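Side-chain contacts in hypothetical protein (Psychrobacter arcticus, PDB 2I9W), which is of unknown function but binds zinc at two four-cysteine sites, one on either side in sequence of a central NTF2-like (cystatin-like) domain: residues A[58-63]-A[73-78]; A[31-36]-A[53-58]; A[166-171]-A[177-182]; A[108-111]-A[115-118]. All blocks are in the same frame, centred on the assembly; numbering follows the deposited sequence. Where two conformers were deposited one is given.

How the contacts relate
Followed from the N terminus, the contacts close in series, and none nests in or crosses another. Contact 2 comes first, closing the passage from helix 31-39 to helix 53-66 and so joining the N-terminal zinc-binding region to the NTF2-like domain. Contact 1 starts where contact 2 ends, sharing R58, and ties helix 53-66 to the end of helix 69-74; the two also touch through H34 and T59. Contact 4 closes the turn between strands 97-107 and 114-125, its A115 and V117 packing on A53 of contact 2. Contact 3 comes last, folding the SEC-C motif around zinc and touching contact 1 where I169 and C170 meet L77.

Contact 1. Residues A[58-63]-A[73-78]; sequences RTRYSA and VKTTLP
The guanidinium group of R60 meets T75 at its edge: T75 OG1 lies only 10° out of the guanidinium plane and accepts a hydrogen bond from R60 NH1 at 2.9 Å. T76 OG1 comes to the same nitrogen obliquely, and its tie to R60 is made through a water molecule. That water accepts from R60 NH2 at 3.0 Å and donates to T76 OG1 at 2.8 Å, so the two terminal nitrogens reach two successive threonines. The arginine chain, bent at its third torsion (chi3 52°), slides past T75 in the opposite direction, and its CG lies 3.5 Å from T75 OG1. The contact is buried within the helical part of the NTF2-like domain, where helix 53-66 faces the point at which helix 69-74 gives way to loop. Backbone carbonyls of that last turn complete the polar network: I72 O accepts from R60 NH1 and is also bonded to T76 OG1, while Y71 O is bonded to T75 OG1. Threonine suits both places because one hydroxyl can bond back to a carbonyl of the preceding helix and still accept a hydrogen bond from outside. Arginine suits the facing position because its positive charge is probably favoured by the carbonyls at a helix C-terminus. A leucine in place of R60 would probably leave T75 OG1 and the bridging water without their donor and I72 O with one bond fewer in a buried setting. Beyond the threonines, the backbones of T75 and L77 bond to F153 at the end of strand 149-153.

Contact 2. Residues A[31-36]-A[53-58]; sequences QPYHDG and AEHLMR
Helix 31-39 passes helix 53-66 with the CA atoms of Y33 and L56, the nearest pair across the two segments, 8.9 Å apart, a gap bridged by the side chains of Y33 and H55. In one of the two conformers modelled for H55 the rings form a T-shaped (edge-to-face) pair, planes at 75°; they are modelled too close, so the exact spacing is doubtful. The imidazole presents its edge, with H55 NE2 over one face of the phenol ring. H55 is carried out toward the tyrosine because its CG stands anti to the backbone N (chi1 -168°). The pair joins the N-terminal zinc-binding region to the first helix of the NTF2-like domain; the H55 side chain lies about 6 Å from the zinc ion held by C9, C11, C29 and C30. Tyrosine supplies a broad face here, and packs on I48 and T59 as well. An alanine in place of Y33 would probably open a gap between the helices and take away the ring face on which the imidazole rests. One residue along helix 31-39, H34 gives a second link, its NE2 hydrogen-bonded to T59 O and its ND1 to Y26 OH. Within helix 53-66, in one of two conformers of R58, R58 NE makes a salt bridge at 3.1 Å to E54 OE2.

Contact 3. Residues A[166-171]-A[177-182]; sequences QPCICG and KRCCGM. With ZN (zinc ion), chain C.
C168, C170, C179 and C180 place four sulfurs round a single zinc ion, which joins two segments that have almost no regular secondary structure. The metal bonds are nearly equal: C168 SG to zinc is 2.3 Å, and C170 SG, C179 SG and C180 SG each lie 2.4 Å from it. This is the C-x-C...C-C zinc site of the SEC-C motif. Cysteine suits all four places because its thiolate is a good ligand for zinc, which readily takes four of them in a tetrahedron, and the metal holds together a short motif with little regular structure. In the first pair a type I beta turn from C168 to G171 puts both sulfurs on the metal: C168 SG stands anti to its backbone N (chi1 -166°), whereas C170 SG sits between its backbone N and carbonyl carbon (chi1 76°). G171 closes the turn with a positive phi, where a CB would be pressed against the preceding carbonyl oxygen. From the second pair, C180 CB packs 3.5 Å from C168 SG. Backbone amides also bond to the ligand sulfur C168 SG, which accepts from C180 N across the contact at 3.5 Å with an N-H...S angle of 159°, and more weakly from C170 N. Such bonds would probably draw off part of the negative charge that four thiolates gather round the metal. The zinc site rests on the sheet of the central domain: C179 and C180 pack against H114 of strand 114-125, C170 and C180 against V139 of strand 128-142, and I169 reaches L77 in the loop after helix 69-74.

Contact 4. Residues A[108-111]-A[115-118]; sequences PKLS and AQVE
L110 reaches across from the loop to the first residues of the next strand, and its side chain can be followed outward. CB sits over the backbone of A115, 4.0 Å from A115 CA. From there the chain runs on with CG anti to the backbone N (chi1 178°), and its two methyls reach the side chain of Q116. CD2 lies 3.6 Å from Q116 CG and equally near Q116 CD, while CD1 touches Q116 OE1 at 3.7 Å. Leucine fits because its branched end can pack on both the aliphatic stem and the amide of the glutamine. Q116 is extended beyond CG, and its polar end has its partner on another strand, Q116 NE2 bonding to T137 OG1 of strand 128-142. The arrangement is a beta hairpin of the NTF2-like domain's antiparallel sheet: strand 97-107 turns through the loop at 108-113 into strand 114-125, and T107 and Q116 are still joined by backbone hydrogen bonding. P108, with no amide hydrogen to give, follows directly after the first strand, and its carbonyl O lies 3.7 Å from A115 CB. A small residue is apt at A115, whose methyl meets P108 and also A53 at the start of helix 53-66. Farther round the loop, S111 OG bonds to H114 ND1 and R113 N, and the L110 and S111 side chains touch Y183 near the C terminus.

Contact 1. Residues A[58-63]-A[73-78]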
loop_
_atom_site.group_PDB
_atom_site.type_symbol
_atom_site.label_atom_id
_atom_site.label_comp_id
_atom_site.label_asym_id
_atom_site.label_seq_id
_atom_site.Cartn_x
_atom_site.Cartn_y
_atom_site.Cartn_z
ATOM N N ARG A 58 4.503 -2.929 0.493
ATOM C CA ARG A 58 5.897 -2.475 0.671
ATOM C C ARG A 58 6.153 -1.182 -0.061
ATOM O O ARG A 58 6.736 -0.239 0.490
ATOM C CB ARG A 58 6.887 -3.529 0.183
ATOM C CG ARG A 58 7.024 -4.663 1.130
ATOM C CD ARG A 58 7.788 -5.807 0.488
ATOM N NE ARG A 58 8.018 -6.915 1.411
ATOM C CZ ARG A 58 8.955 -6.939 2.361
ATOM N NH1 ARG A 58 9.784 -5.911 2.564
ATOM N NH2 ARG A 58 9.068 -8.020 3.121
ATOM N N THR A 59 5.733 -1.134 -1.321
ATOM C CA THR A 59 5.899 0.123 -2.111
ATOM C C THR A 59 5.145 1.291 -1.478
ATOM O O THR A 59 5.617 2.418 -1.535
ATOM C CB THR A 59 5.498 -0.036 -3.625
ATOM O OG1 THR A 59 4.075 -0.315 -3.729
ATOM C CG2 THR A 59 6.364 -1.127 -4.306
ATOM N N ARG A 60 3.980 1.043 -0.888
ATOM C CA ARG A 60 3.271 2.139 -0.194
ATOM C C ARG A 60 4.028 2.649 1.048
ATOM O O ARG A 60 4.184 3.827 1.257
ATOM C CB ARG A 60 1.827 1.747 0.116
ATOM C CG ARG A 60 0.917 1.531 -1.118
ATOM C CD ARG A 60 -0.469 0.989 -0.681
ATOM N NE ARG A 60 -1.108 1.795 0.381
ATOM C CZ ARG A 60 -1.793 2.919 0.191
ATOM N NH1 ARG A 60 -1.967 3.404 -1.036
ATOM N NH2 ARG A 60 -2.313 3.550 1.242
ATOM N N TYR A 61 4.494 1.720 1.875
ATOM C CA TYR A 61 5.335 2.062 3.020
ATOM C C TYR A 61 6.533 2.938 2.594
ATOM O O TYR A 61 6.787 3.986 3.158
ATOM C CB TYR A 61 5.834 0.787 3.720
ATOM C CG TYR A 61 6.827 1.150 4.777
ATOM C CD1 TYR A 61 6.410 1.620 5.984
ATOM C CD2 TYR A 61 8.192 1.084 4.523
ATOM C CE1 TYR A 61 7.324 2.042 6.969
ATOM C CE2 TYR A 61 9.115 1.501 5.465
ATOM C CZ TYR A 61 8.673 1.992 6.704
ATOM O OH TYR A 61 9.574 2.389 7.672
ATOM N N SER A 62 7.233 2.503 1.558
ATOM C CA SER A 62 8.397 3.263 1.045
ATOM C C SER A 62 7.969 4.639 0.519
ATOM O O SER A 62 8.715 5.614 0.664
ATOM C CB SER A 62 9.078 2.456 -0.060
ATOM O OG SER A 62 9.574 1.268 0.511
ATOM N N ALA A 63 6.750 4.734 -0.014
ATOM C CA ALA A 63 6.214 6.036 -0.465
ATOM C C ALA A 63 5.901 6.929 0.749
ATOM O O ALA A 63 6.031 8.118 0.655
ATOM C CB ALA A 63 4.969 5.825 -1.365
ATOM N N VAL A 73 -2.015 7.969 -3.180
ATOM C CA VAL A 73 -3.340 8.167 -3.793
ATOM C C VAL A 73 -3.608 7.180 -4.945
ATOM O O VAL A 73 -4.654 6.508 -4.967
ATOM C CB VAL A 73 -3.542 9.594 -4.306
ATOM C CG1 VAL A 73 -4.924 9.712 -5.004
ATOM C CG2 VAL A 73 -3.401 10.596 -3.156
ATOM N N LYS A 74 -2.667 7.053 -5.886
ATOM C CA LYS A 74 -2.928 6.334 -7.118
ATOM C C LYS A 74 -2.953 4.833 -6.890
ATOM O O LYS A 74 -3.440 4.121 -7.738
ATOM C CB LYS A 74 -1.902 6.659 -8.217
ATOM C CG LYS A 74 -1.880 8.137 -8.666
ATOM C CD LYS A 74 -3.108 8.501 -9.466
ATOM N N THR A 75 -2.434 4.357 -5.759
ATOM C CA THR A 75 -2.545 2.941 -5.455
ATOM C C THR A 75 -3.714 2.656 -4.494
ATOM O O THR A 75 -3.818 1.522 -4.002
ATOM C CB THR A 75 -1.232 2.334 -4.874
ATOM O OG1 THR A 75 -0.824 3.039 -3.697
ATOM C CG2 THR A 75 -0.090 2.378 -5.939
ATOM N N THR A 76 -4.541 3.664 -4.197
ATOM C CA THR A 76 -5.791 3.459 -3.467
ATOM C C THR A 76 -6.910 3.156 -4.455
ATOM O O THR A 76 -6.896 3.674 -5.584
ATOM C CB THR A 76 -6.124 4.694 -2.638
ATOM O OG1 THR A 76 -5.038 4.955 -1.771
ATOM C CG2 THR A 76 -7.383 4.492 -1.757
ATOM N N LEU A 77 -7.843 2.312 -4.038
ATOM C CA LEU A 77 -9.041 1.996 -4.832
ATOM C C LEU A 77 -9.513 3.236 -5.555
ATOM O O LEU A 77 -9.727 4.260 -4.903
ATOM C CB LEU A 77 -10.176 1.480 -3.929
ATOM C CG LEU A 77 -11.360 0.934 -4.751
ATOM C CD1 LEU A 77 -10.992 -0.418 -5.370
ATOM C CD2 LEU A 77 -12.604 0.806 -3.892
ATOM N N PRO A 78 -9.621 3.184 -6.908
ATOM C CA PRO A 78 -9.950 4.415 -7.667
ATOM C C PRO A 78 -11.204 5.202 -7.155
ATOM O O PRO A 78 -11.171 6.419 -7.089
ATOM C CB PRO A 78 -10.106 3.902 -9.106
ATOM C CG PRO A 78 -9.218 2.672 -9.165
ATOM C CD PRO A 78 -9.389 2.045 -7.818
HETATM O O HOH W 1 -4.562 5.510 0.976
#

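Contact 2. Residues A[31-36]-A[53-58]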
loop_
_atom_site.group_PDB
_atom_site.type_symbol
_atom_site.label_atom_id
_atom_site.label_comp_id
_atom_site.label_asym_id
_atom_site.label_seq_id
_atom_site.Cartn_x
_atom_site.Cartn_y
_atom_site.Cartn_z
ATOM N N GLN A 31 11.883 1.631 -6.068
ATOM C CA GLN A 31 11.983 2.812 -6.931
ATOM C C GLN A 31 11.351 2.585 -8.317
ATOM O O GLN A 31 10.665 3.438 -8.807
ATOM C CB GLN A 31 13.431 3.287 -7.067
ATOM C CG GLN A 31 13.520 4.560 -7.833
ATOM C CD GLN A 31 14.939 5.079 -7.911
ATOM O OE1 GLN A 31 15.875 4.482 -7.382
ATOM N NE2 GLN A 31 15.094 6.201 -8.564
ATOM N N PRO A 32 11.572 1.410 -8.954
ATOM C CA PRO A 32 10.915 1.201 -10.254
ATOM C C PRO A 32 9.371 1.359 -10.269
ATOM O O PRO A 32 8.787 1.798 -11.268
ATOM C CB PRO A 32 11.330 -0.243 -10.618
ATOM C CG PRO A 32 12.604 -0.448 -9.862
ATOM C CD PRO A 32 12.415 0.266 -8.564
ATOM N N TYR A 33 8.743 1.002 -9.156
ATOM C CA TYR A 33 7.313 1.020 -9.015
ATOM C C TYR A 33 6.893 2.454 -8.813
ATOM O O TYR A 33 5.913 2.891 -9.387
ATOM C CB TYR A 33 6.882 0.081 -7.872
ATOM C CG TYR A 33 7.265 -1.318 -8.217
ATOM C CD1 TYR A 33 6.469 -2.072 -9.067
ATOM C CD2 TYR A 33 8.460 -1.851 -7.806
ATOM C CE1 TYR A 33 6.842 -3.320 -9.458
ATOM C CE2 TYR A 33 8.873 -3.102 -8.222
ATOM C CZ TYR A 33 8.049 -3.828 -9.056
ATOM O OH TYR A 33 8.397 -5.092 -9.464
ATOM N N HIS A 34 7.595 3.187 -7.962
ATOM C CA HIS A 34 7.221 4.581 -7.743
ATOM C C HIS A 34 7.385 5.331 -9.100
ATOM O O HIS A 34 6.498 6.022 -9.576
ATOM C CB HIS A 34 8.120 5.225 -6.713
ATOM C CG HIS A 34 7.943 4.686 -5.329
ATOM N ND1 HIS A 34 8.899 4.815 -4.342
ATOM C CD2 HIS A 34 6.958 3.938 -4.797
ATOM C CE1 HIS A 34 8.455 4.239 -3.239
ATOM N NE2 HIS A 34 7.274 3.699 -3.492
ATOM N N ASP A 35 8.547 5.176 -9.708
ATOM C CA ASP A 35 8.825 5.886 -10.978
ATOM C C ASP A 35 7.854 5.480 -12.086
ATOM O O ASP A 35 7.478 6.291 -12.937
ATOM C CB ASP A 35 10.287 5.634 -11.380
ATOM C CG ASP A 35 11.281 6.400 -10.511
ATOM O OD1 ASP A 35 10.872 7.219 -9.653
ATOM O OD2 ASP A 35 12.494 6.164 -10.676
ATOM N N GLY A 36 7.454 4.219 -12.072
ATOM C CA GLY A 36 6.581 3.654 -13.087
ATOM C C GLY A 36 5.201 4.271 -13.111
ATOM O O GLY A 36 4.699 4.639 -14.172
ATOM N N ALA A 53 -0.214 -8.197 -3.503
ATOM C CA ALA A 53 -0.597 -7.236 -2.445
ATOM C C ALA A 53 0.550 -6.921 -1.446
ATOM O O ALA A 53 0.733 -5.775 -1.022
ATOM C CB ALA A 53 -1.853 -7.746 -1.713
ATOM N N GLU A 54 1.344 -7.939 -1.115
ATOM C CA GLU A 54 2.479 -7.745 -0.215
ATOM C C GLU A 54 3.479 -6.756 -0.844
ATOM O O GLU A 54 3.928 -5.807 -0.191
ATOM C CB GLU A 54 3.179 -9.054 0.185
ATOM C CG GLU A 54 4.435 -8.698 1.016
ATOM C CD GLU A 54 5.301 -9.853 1.340
ATOM O OE1 GLU A 54 4.805 -10.997 1.285
ATOM O OE2 GLU A 54 6.481 -9.589 1.674
ATOM N N HIS A 55 3.766 -6.948 -2.122
ATOM C CA HIS A 55 4.653 -6.059 -2.822
ATOM C C HIS A 55 4.048 -4.668 -2.912
ATOM O O HIS A 55 4.736 -3.677 -2.670
ATOM C CB HIS A 55 4.953 -6.655 -4.175
ATOM C CG HIS A 55 6.063 -5.981 -4.889
ATOM N ND1 HIS A 55 6.395 -6.284 -6.189
ATOM C CD2 HIS A 55 6.918 -5.009 -4.490
ATOM C CE1 HIS A 55 7.428 -5.545 -6.552
ATOM N NE2 HIS A 55 7.754 -4.755 -5.545
ATOM N N LEU A 56 2.738 -4.561 -3.198
ATOM C CA LEU A 56 2.130 -3.231 -3.172
ATOM C C LEU A 56 2.265 -2.512 -1.815
ATOM O O LEU A 56 2.652 -1.340 -1.754
ATOM C CB LEU A 56 0.658 -3.261 -3.620
ATOM C CG LEU A 56 -0.003 -1.874 -3.831
ATOM C CD1 LEU A 56 0.630 -1.144 -5.066
ATOM C CD2 LEU A 56 -1.523 -1.961 -3.929
HETATM N N MSE A 57 2.001 -3.247 -0.738
HETATM C CA MSE A 57 2.062 -2.713 0.600
HETATM C C MSE A 57 3.469 -2.168 0.889
HETATM O O MSE A 57 3.627 -1.088 1.472
HETATM C CB MSE A 57 1.638 -3.823 1.562
HETATM C CG MSE A 57 1.520 -3.443 3.010
HETATM SE SE MSE A 57 3.237 -3.340 3.898
HETATM C CE MSE A 57 4.127 -4.882 3.141
ATOM N N ARG A 58 4.503 -2.929 0.493
ATOM C CA ARG A 58 5.897 -2.475 0.671
ATOM C C ARG A 58 6.153 -1.182 -0.061
ATOM O O ARG A 58 6.736 -0.239 0.490
ATOM C CB ARG A 58 6.887 -3.529 0.183
ATOM C CG ARG A 58 7.024 -4.663 1.130
ATOM C CD ARG A 58 7.788 -5.807 0.488
ATOM N NE ARG A 58 8.018 -6.915 1.411
ATOM C CZ ARG A 58 8.955 -6.939 2.361
ATOM N NH1 ARG A 58 9.784 -5.911 2.564
ATOM N NH2 ARG A 58 9.068 -8.020 3.121
#

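Contact 3. Residues A[166-171]-A[177-182]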
loop_
_atom_site.group_PDB
_atom_site.type_symbol
_atom_site.label_atom_id
_atom_site.label_comp_id
_atom_site.label_asym_id
_atom_site.label_seq_id
_atom_site.Cartn_x
_atom_site.Cartn_y
_atom_site.Cartn_z
ATOM N N GLN A 166 -26.019 -2.616 -3.996
ATOM C CA GLN A 166 -25.620 -2.134 -5.324
ATOM C C GLN A 166 -24.222 -2.646 -5.657
ATOM O O GLN A 166 -23.512 -3.092 -4.784
ATOM C CB GLN A 166 -25.598 -0.617 -5.327
ATOM C CG GLN A 166 -26.924 -0.009 -5.527
ATOM C CD GLN A 166 -27.171 0.200 -6.990
ATOM O OE1 GLN A 166 -27.923 -0.556 -7.605
ATOM N NE2 GLN A 166 -26.483 1.185 -7.583
ATOM N N PRO A 167 -23.830 -2.581 -6.935
ATOM C CA PRO A 167 -22.543 -3.100 -7.354
ATOM C C PRO A 167 -21.346 -2.489 -6.609
ATOM O O PRO A 167 -21.325 -1.290 -6.288
ATOM C CB PRO A 167 -22.487 -2.737 -8.854
ATOM C CG PRO A 167 -23.883 -2.640 -9.264
ATOM C CD PRO A 167 -24.574 -2.033 -8.075
ATOM N N CYS A 168 -20.345 -3.315 -6.393
ATOM C CA CYS A 168 -19.231 -2.919 -5.578
ATOM C C CYS A 168 -18.487 -1.751 -6.221
ATOM O O CYS A 168 -18.384 -1.657 -7.452
ATOM C CB CYS A 168 -18.259 -4.076 -5.366
ATOM S SG CYS A 168 -17.130 -3.715 -4.072
ATOM N N ILE A 169 -17.976 -0.873 -5.358
ATOM C CA ILE A 169 -17.168 0.262 -5.742
ATOM C C ILE A 169 -15.880 -0.117 -6.476
ATOM O O ILE A 169 -15.314 0.738 -7.127
ATOM C CB ILE A 169 -16.827 1.179 -4.537
ATOM C CG1 ILE A 169 -16.101 0.413 -3.405
ATOM C CG2 ILE A 169 -18.116 1.807 -4.035
ATOM C CD1 ILE A 169 -15.654 1.292 -2.203
ATOM N N CYS A 170 -15.437 -1.365 -6.364
ATOM C CA CYS A 170 -14.258 -1.828 -7.133
ATOM C C CYS A 170 -14.561 -2.135 -8.572
ATOM O O CYS A 170 -13.644 -2.285 -9.376
ATOM C CB CYS A 170 -13.614 -3.064 -6.510
ATOM S SG CYS A 170 -14.460 -4.580 -6.759
ATOM N N GLY A 171 -15.843 -2.263 -8.905
ATOM C CA GLY A 171 -16.245 -2.529 -10.296
ATOM C C GLY A 171 -16.369 -4.008 -10.649
ATOM O O GLY A 171 -16.573 -4.363 -11.806
ATOM N N LYS A 177 -21.755 -5.623 -0.445
ATOM C CA LYS A 177 -21.797 -6.466 0.738
ATOM C C LYS A 177 -21.218 -7.894 0.564
ATOM O O LYS A 177 -20.867 -8.550 1.554
ATOM C CB LYS A 177 -23.242 -6.516 1.277
ATOM C CG LYS A 177 -24.215 -7.243 0.410
ATOM C CD LYS A 177 -25.642 -7.185 0.976
ATOM C CE LYS A 177 -25.809 -8.049 2.231
ATOM N NZ LYS A 177 -27.204 -7.918 2.789
ATOM N N ARG A 178 -21.086 -8.358 -0.679
ATOM C CA ARG A 178 -20.500 -9.682 -1.001
ATOM C C ARG A 178 -19.126 -9.508 -1.654
ATOM O O ARG A 178 -18.593 -10.440 -2.324
ATOM C CB ARG A 178 -21.419 -10.474 -1.934
ATOM C CG ARG A 178 -22.611 -11.128 -1.240
ATOM C CD ARG A 178 -22.253 -12.439 -0.487
ATOM N NE ARG A 178 -21.941 -13.578 -1.368
ATOM C CZ ARG A 178 -21.606 -14.797 -0.930
ATOM N NH1 ARG A 178 -21.541 -15.058 0.378
ATOM N NH2 ARG A 178 -21.312 -15.766 -1.793
ATOM N N CYS A 179 -18.566 -8.312 -1.499
ATOM C CA CYS A 179 -17.289 -7.972 -2.159
ATOM C C CYS A 179 -16.422 -7.134 -1.234
ATOM O O CYS A 179 -16.067 -7.618 -0.192
ATOM C CB CYS A 179 -17.489 -7.305 -3.533
ATOM S SG CYS A 179 -16.051 -7.298 -4.641
ATOM N N CYS A 180 -16.105 -5.886 -1.581
ATOM C CA CYS A 180 -15.171 -5.097 -0.753
ATOM C C CYS A 180 -15.764 -4.727 0.613
ATOM O O CYS A 180 -15.029 -4.516 1.579
ATOM C CB CYS A 180 -14.686 -3.875 -1.533
ATOM S SG CYS A 180 -13.647 -4.310 -2.976
ATOM N N GLY A 181 -17.100 -4.708 0.695
ATOM C CA GLY A 181 -17.816 -4.478 1.955
ATOM C C GLY A 181 -17.666 -5.590 2.989
ATOM O O GLY A 181 -17.956 -5.358 4.166
HETATM N N MSE A 182 -17.236 -6.788 2.568
HETATM C CA MSE A 182 -16.841 -7.848 3.488
HETATM C C MSE A 182 -15.653 -7.403 4.343
HETATM O O MSE A 182 -15.452 -7.891 5.465
HETATM C CB MSE A 182 -16.415 -9.125 2.751
HETATM C CG MSE A 182 -17.472 -9.902 1.986
HETATM SE SE MSE A 182 -18.849 -10.624 3.140
HETATM C CE MSE A 182 -17.745 -11.001 4.706
HETATM ZN ZN ZN C . -15.262 -5.003 -4.571
#

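Contact 4. Residues A[108-111]-A[115-118]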
loop_
_atom_site.group_PDB
_atom_site.type_symbol
_atom_site.label_atom_id
_atom_site.label_comp_id
_atom_site.label_asym_id
_atom_site.label_seq_id
_atom_site.Cartn_x
_atom_site.Cartn_y
_atom_site.Cartn_z
ATOM N N PRO A 108 -2.533 -14.114 -0.010
ATOM C CA PRO A 108 -2.808 -13.705 -1.388
ATOM C C PRO A 108 -4.204 -14.115 -1.922
ATOM O O PRO A 108 -4.695 -13.527 -2.883
ATOM C CB PRO A 108 -1.690 -14.387 -2.201
ATOM C CG PRO A 108 -1.142 -15.404 -1.354
ATOM C CD PRO A 108 -1.453 -15.107 0.073
ATOM N N LYS A 109 -4.806 -15.113 -1.298
ATOM C CA LYS A 109 -6.072 -15.671 -1.767
ATOM C C LYS A 109 -7.136 -15.531 -0.692
ATOM O O LYS A 109 -7.794 -16.516 -0.338
ATOM C CB LYS A 109 -5.891 -17.137 -2.167
ATOM C CG LYS A 109 -5.120 -17.344 -3.454
ATOM C CD LYS A 109 -5.173 -18.837 -3.926
ATOM N N LEU A 110 -7.312 -14.307 -0.178
ATOM C CA LEU A 110 -8.333 -14.065 0.838
ATOM C C LEU A 110 -9.698 -14.347 0.244
ATOM O O LEU A 110 -10.506 -15.058 0.854
ATOM C CB LEU A 110 -8.270 -12.642 1.346
ATOM C CG LEU A 110 -9.291 -12.181 2.387
ATOM C CD1 LEU A 110 -9.088 -12.903 3.763
ATOM C CD2 LEU A 110 -9.200 -10.647 2.511
ATOM N N SER A 111 -9.922 -13.852 -0.979
ATOM C CA SER A 111 -11.078 -14.222 -1.826
ATOM C C SER A 111 -10.590 -14.367 -3.260
ATOM O O SER A 111 -9.403 -14.221 -3.521
ATOM C CB SER A 111 -12.160 -13.136 -1.842
ATOM O OG SER A 111 -11.731 -12.091 -2.698
ATOM N N ALA A 115 -6.827 -9.800 -1.215
ATOM C CA ALA A 115 -5.672 -10.286 -0.491
ATOM C C ALA A 115 -5.546 -9.408 0.755
ATOM O O ALA A 115 -5.995 -8.260 0.777
ATOM C CB ALA A 115 -4.423 -10.203 -1.374
ATOM N N GLN A 116 -4.910 -9.963 1.765
ATOM C CA GLN A 116 -4.523 -9.242 2.940
ATOM C C GLN A 116 -3.002 -9.355 3.195
ATOM O O GLN A 116 -2.333 -10.287 2.810
ATOM C CB GLN A 116 -5.321 -9.708 4.161
ATOM C CG GLN A 116 -6.634 -8.974 4.321
ATOM C CD GLN A 116 -7.535 -9.466 5.430
ATOM O OE1 GLN A 116 -7.322 -10.517 6.035
ATOM N NE2 GLN A 116 -8.609 -8.712 5.669
ATOM N N VAL A 117 -2.510 -8.341 3.874
ATOM C CA VAL A 117 -1.128 -8.222 4.344
ATOM C C VAL A 117 -1.226 -7.671 5.768
ATOM O O VAL A 117 -1.814 -6.585 5.999
ATOM C CB VAL A 117 -0.314 -7.215 3.507
ATOM C CG1 VAL A 117 1.148 -7.133 3.997
ATOM C CG2 VAL A 117 -0.412 -7.558 2.006
ATOM N N GLU A 118 -0.630 -8.400 6.712
ATOM C CA GLU A 118 -0.512 -7.991 8.118
ATOM C C GLU A 118 0.929 -7.519 8.283
ATOM O O GLU A 118 1.862 -8.220 7.893
ATOM C CB GLU A 118 -0.779 -9.179 9.050
ATOM C CG GLU A 118 -0.639 -8.870 10.524
ATOM C CD GLU A 118 -0.774 -10.058 11.447
ATOM O OE1 GLU A 118 -1.140 -11.170 11.000
ATOM O OE2 GLU A 118 -0.485 -9.878 12.657
#